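Local coordinates for protein phenolic acid decarboxylase (Sedimentibacter hydroxybenzoicus, PDB 7AE5) that catalyses the reversible, non-oxidative decarboxylation of 4-hydroxybenzoate and 3,4-dihydroxybenzoate, using prenylated FMN and manganese as cofactors, at residues C[18-23]-C[70-75]. Residues are numbered along the deposited sequence; the frame is centred on the assembly and turned at random.
Sequences EGQLIR and SWQNHA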
ATOM      1  N   GLU C  18     -51.556   6.937  16.231  1.00 79.14           N
ATOM      2  CA  GLU C  18     -50.585   5.856  16.348  1.00 79.10           C
ATOM      3  C   GLU C  18     -49.553   6.103  17.439  1.00 77.57           C
ATOM      4  O   GLU C  18     -48.640   5.286  17.602  1.00 77.41           O
ATOM      5  CB  GLU C  18     -49.874   5.644  15.007  1.00 77.25           C
ATOM      6  CG  GLU C  18     -50.808   5.293  13.860  1.00 79.51           C
ATOM      7  CD  GLU C  18     -51.308   3.864  13.924  1.00 82.89           C
ATOM      8  OE1 GLU C  18     -52.390   3.586  13.362  1.00 85.49           O
ATOM      9  OE2 GLU C  18     -50.622   3.018  14.535  1.00 83.49           O
ATOM     10  N   GLY C  19     -49.671   7.197  18.188  1.00 67.96           N
ATOM     11  CA  GLY C  19     -48.713   7.497  19.233  1.00 66.83           C
ATOM     12  C   GLY C  19     -47.431   8.135  18.755  1.00 62.95           C
ATOM     13  O   GLY C  19     -46.405   8.020  19.433  1.00 62.08           O
ATOM     14  N   GLN C  20     -47.454   8.811  17.607  1.00 60.87           N
ATOM     15  CA  GLN C  20     -46.263   9.412  17.023  1.00 58.88           C
ATOM     16  C   GLN C  20     -46.345  10.936  16.987  1.00 58.08           C
ATOM     17  O   GLN C  20     -45.736  11.574  16.124  1.00 57.76           O
ATOM     18  CB  GLN C  20     -46.024   8.858  15.619  1.00 59.72           C
ATOM     19  CG  GLN C  20     -45.534   7.423  15.606  1.00 60.14           C
ATOM     20  CD  GLN C  20     -44.306   7.226  16.471  1.00 58.74           C
ATOM     21  OE1 GLN C  20     -44.310   6.420  17.401  1.00 59.15           O
ATOM     22  NE2 GLN C  20     -43.245   7.966  16.170  1.00 57.25           N
ATOM     23  N   LEU C  21     -47.085  11.533  17.919  1.00 65.20           N
ATOM     24  CA  LEU C  21     -47.198  12.985  17.979  1.00 63.99           C
ATOM     25  C   LEU C  21     -47.404  13.408  19.426  1.00 65.01           C
ATOM     26  O   LEU C  21     -48.233  12.830  20.135  1.00 67.71           O
ATOM     27  CB  LEU C  21     -48.346  13.487  17.093  1.00 64.40           C
ATOM     28  CG  LEU C  21     -48.394  14.978  16.740  1.00 63.02           C
ATOM     29  CD1 LEU C  21     -49.207  15.179  15.478  1.00 63.33           C
ATOM     30  CD2 LEU C  21     -48.983  15.815  17.870  1.00 64.64           C
ATOM     31  N   ILE C  22     -46.649  14.419  19.849  1.00 71.49           N
ATOM     32  CA  ILE C  22     -46.717  14.959  21.201  1.00 73.08           C
ATOM     33  C   ILE C  22     -47.270  16.375  21.134  1.00 73.35           C
ATOM     34  O   ILE C  22     -46.909  17.153  20.243  1.00 71.36           O
ATOM     35  CB  ILE C  22     -45.334  14.940  21.882  1.00 71.90           C
ATOM     36  CG1 ILE C  22     -44.801  13.509  21.962  1.00 71.95           C
ATOM     37  CG2 ILE C  22     -45.401  15.566  23.267  1.00 73.92           C
ATOM     38  CD1 ILE C  22     -45.609  12.609  22.865  1.00 75.21           C
ATOM     39  N   ARG C  23     -48.154  16.704  22.073  1.00 76.30           N
ATOM     40  CA  ARG C  23     -48.716  18.041  22.209  1.00 77.33           C
ATOM     41  C   ARG C  23     -48.095  18.704  23.430  1.00 78.31           C
ATOM     42  O   ARG C  23     -48.243  18.208  24.552  1.00 80.68           O
ATOM     43  CB  ARG C  23     -50.237  17.987  22.344  1.00 80.39           C
ATOM     44  CG  ARG C  23     -50.967  17.625  21.061  1.00 79.79           C
ATOM     45  CD  ARG C  23     -52.151  18.546  20.816  1.00 81.68           C
ATOM     46  NE  ARG C  23     -52.523  18.597  19.407  1.00 80.45           N
ATOM     47  CZ  ARG C  23     -53.423  17.807  18.836  1.00 81.66           C
ATOM     48  NH1 ARG C  23     -54.083  16.895  19.532  1.00 84.18           N
ATOM     49  NH2 ARG C  23     -53.670  17.938  17.536  1.00 80.64           N
ATOM     50  N   SER C  70     -38.715   9.889  11.807  1.00 41.55           N
ATOM     51  CA  SER C  70     -38.596   8.529  12.322  1.00 41.50           C
ATOM     52  C   SER C  70     -39.118   7.574  11.264  1.00 42.81           C
ATOM     53  O   SER C  70     -39.925   7.949  10.410  1.00 43.58           O
ATOM     54  CB  SER C  70     -39.364   8.331  13.634  1.00 41.89           C
ATOM     55  OG  SER C  70     -40.768   8.348  13.429  1.00 43.34           O
ATOM     56  N   TRP C  71     -38.648   6.326  11.335  1.00 36.90           N
ATOM     57  CA  TRP C  71     -39.131   5.309  10.414  1.00 37.37           C
ATOM     58  C   TRP C  71     -40.581   4.936  10.679  1.00 39.51           C
ATOM     59  O   TRP C  71     -41.246   4.409   9.781  1.00 40.21           O
ATOM     60  CB  TRP C  71     -38.236   4.073  10.477  1.00 37.08           C
ATOM     61  CG  TRP C  71     -36.897   4.325   9.871  1.00 37.05           C
ATOM     62  CD1 TRP C  71     -35.685   4.272  10.495  1.00 35.88           C
ATOM     63  CD2 TRP C  71     -36.636   4.718   8.518  1.00 38.16           C
ATOM     64  NE1 TRP C  71     -34.683   4.581   9.606  1.00 36.19           N
ATOM     65  CE2 TRP C  71     -35.242   4.863   8.386  1.00 37.67           C
ATOM     66  CE3 TRP C  71     -37.448   4.951   7.402  1.00 39.35           C
ATOM     67  CZ2 TRP C  71     -34.640   5.231   7.185  1.00 38.28           C
ATOM     68  CZ3 TRP C  71     -36.848   5.316   6.210  1.00 39.85           C
ATOM     69  CH2 TRP C  71     -35.458   5.451   6.110  1.00 39.15           C
ATOM     70  N   GLN C  72     -41.086   5.197  11.885  1.00 49.78           N
ATOM     71  CA  GLN C  72     -42.513   5.036  12.136  1.00 51.77           C
ATOM     72  C   GLN C  72     -43.313   6.084  11.372  1.00 51.93           C
ATOM     73  O   GLN C  72     -44.283   5.755  10.680  1.00 53.12           O
ATOM     74  CB  GLN C  72     -42.802   5.121  13.636  1.00 53.17           C
ATOM     75  CG  GLN C  72     -42.465   3.860  14.423  1.00 54.05           C
ATOM     76  CD  GLN C  72     -40.972   3.592  14.497  1.00 52.24           C
ATOM     77  OE1 GLN C  72     -40.160   4.515  14.433  1.00 50.63           O
ATOM     78  NE2 GLN C  72     -40.605   2.324  14.638  1.00 52.65           N
ATOM     79  N   ASN C  73     -42.913   7.353  11.484  1.00 45.10           N
ATOM     80  CA  ASN C  73     -43.580   8.415  10.735  1.00 45.21           C
ATOM     81  C   ASN C  73     -43.418   8.211   9.233  1.00 44.90           C
ATOM     82  O   ASN C  73     -44.346   8.472   8.459  1.00 45.62           O
ATOM     83  CB  ASN C  73     -43.021   9.776  11.146  1.00 44.27           C
ATOM     84  CG  ASN C  73     -43.199  10.058  12.623  1.00 45.21           C
ATOM     85  OD1 ASN C  73     -43.528   9.164  13.402  1.00 46.46           O
ATOM     86  ND2 ASN C  73     -42.971  11.305  13.018  1.00 44.87           N
ATOM     87  N   HIS C  74     -42.237   7.753   8.808  1.00 44.28           N
ATOM     88  CA  HIS C  74     -42.004   7.470   7.395  1.00 45.58           C
ATOM     89  C   HIS C  74     -42.912   6.351   6.903  1.00 46.48           C
ATOM     90  O   HIS C  74     -43.467   6.432   5.800  1.00 47.55           O
ATOM     91  CB  HIS C  74     -40.535   7.106   7.182  1.00 45.85           C
ATOM     92  CG  HIS C  74     -40.089   7.165   5.754  1.00 47.31           C
ATOM     93  ND1 HIS C  74     -40.379   6.174   4.840  1.00 48.47           N
ATOM     94  CD2 HIS C  74     -39.357   8.089   5.086  1.00 47.37           C
ATOM     95  CE1 HIS C  74     -39.852   6.488   3.670  1.00 48.62           C
ATOM     96  NE2 HIS C  74     -39.227   7.646   3.792  1.00 47.69           N
ATOM     97  N   ALA C  75     -43.074   5.298   7.707  1.00 49.94           N
ATOM     98  CA  ALA C  75     -43.967   4.206   7.335  1.00 50.62           C
ATOM     99  C   ALA C  75     -45.399   4.701   7.187  1.00 51.32           C
ATOM    100  O   ALA C  75     -46.074   4.401   6.195  1.00 52.37           O
ATOM    101  CB  ALA C  75     -43.888   3.087   8.374  1.00 50.37           C
TER
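Gln72 CB lies over one face of the Gln20 amide, 3.8 Å from Gln20 CD, and Asn73 OD1 meets that amide near its plane, at NE2. The amides of Gln20 and Asn73 are turned 68° apart. Gln20 NE2 donates to Asn73 OD1 over 3.0 Å, tilted moderately from the asparagine carbonyl plane. The bend of the Gln20 chain at chi2 (-54°) sets its amide where this bond can form. Gln20 CB lies 3.4 Å from Asn73 OD1, so the oxygen rests against the foot of the side chain as well as its amide. Gln20 NE2 also donates to Asn47 O, and Asn73 ND2 bonds to Val67 O, bonds that probably hold both buried amides against flipping. An alanine in place of Gln20 would probably leave both Asn73 OD1 and Asn47 O without this donor and open a gap beside Gln72. Asn73 also serves the helix start: its N bonds the N-cap Ser70 OG at 3.1 Å, nearly straight, and that OG also bonds to Gln48 O. On the opposing segment, a Schellman motif at Gly19 ends helix 8-17, whose Leu15 touches both Gln20 and Asn73. Within the N-terminal domain of this UbiD-family enzyme, the amide pair thus ties the turn between helix 8-17 and strand 21-24 to the first turn of helix 71-77.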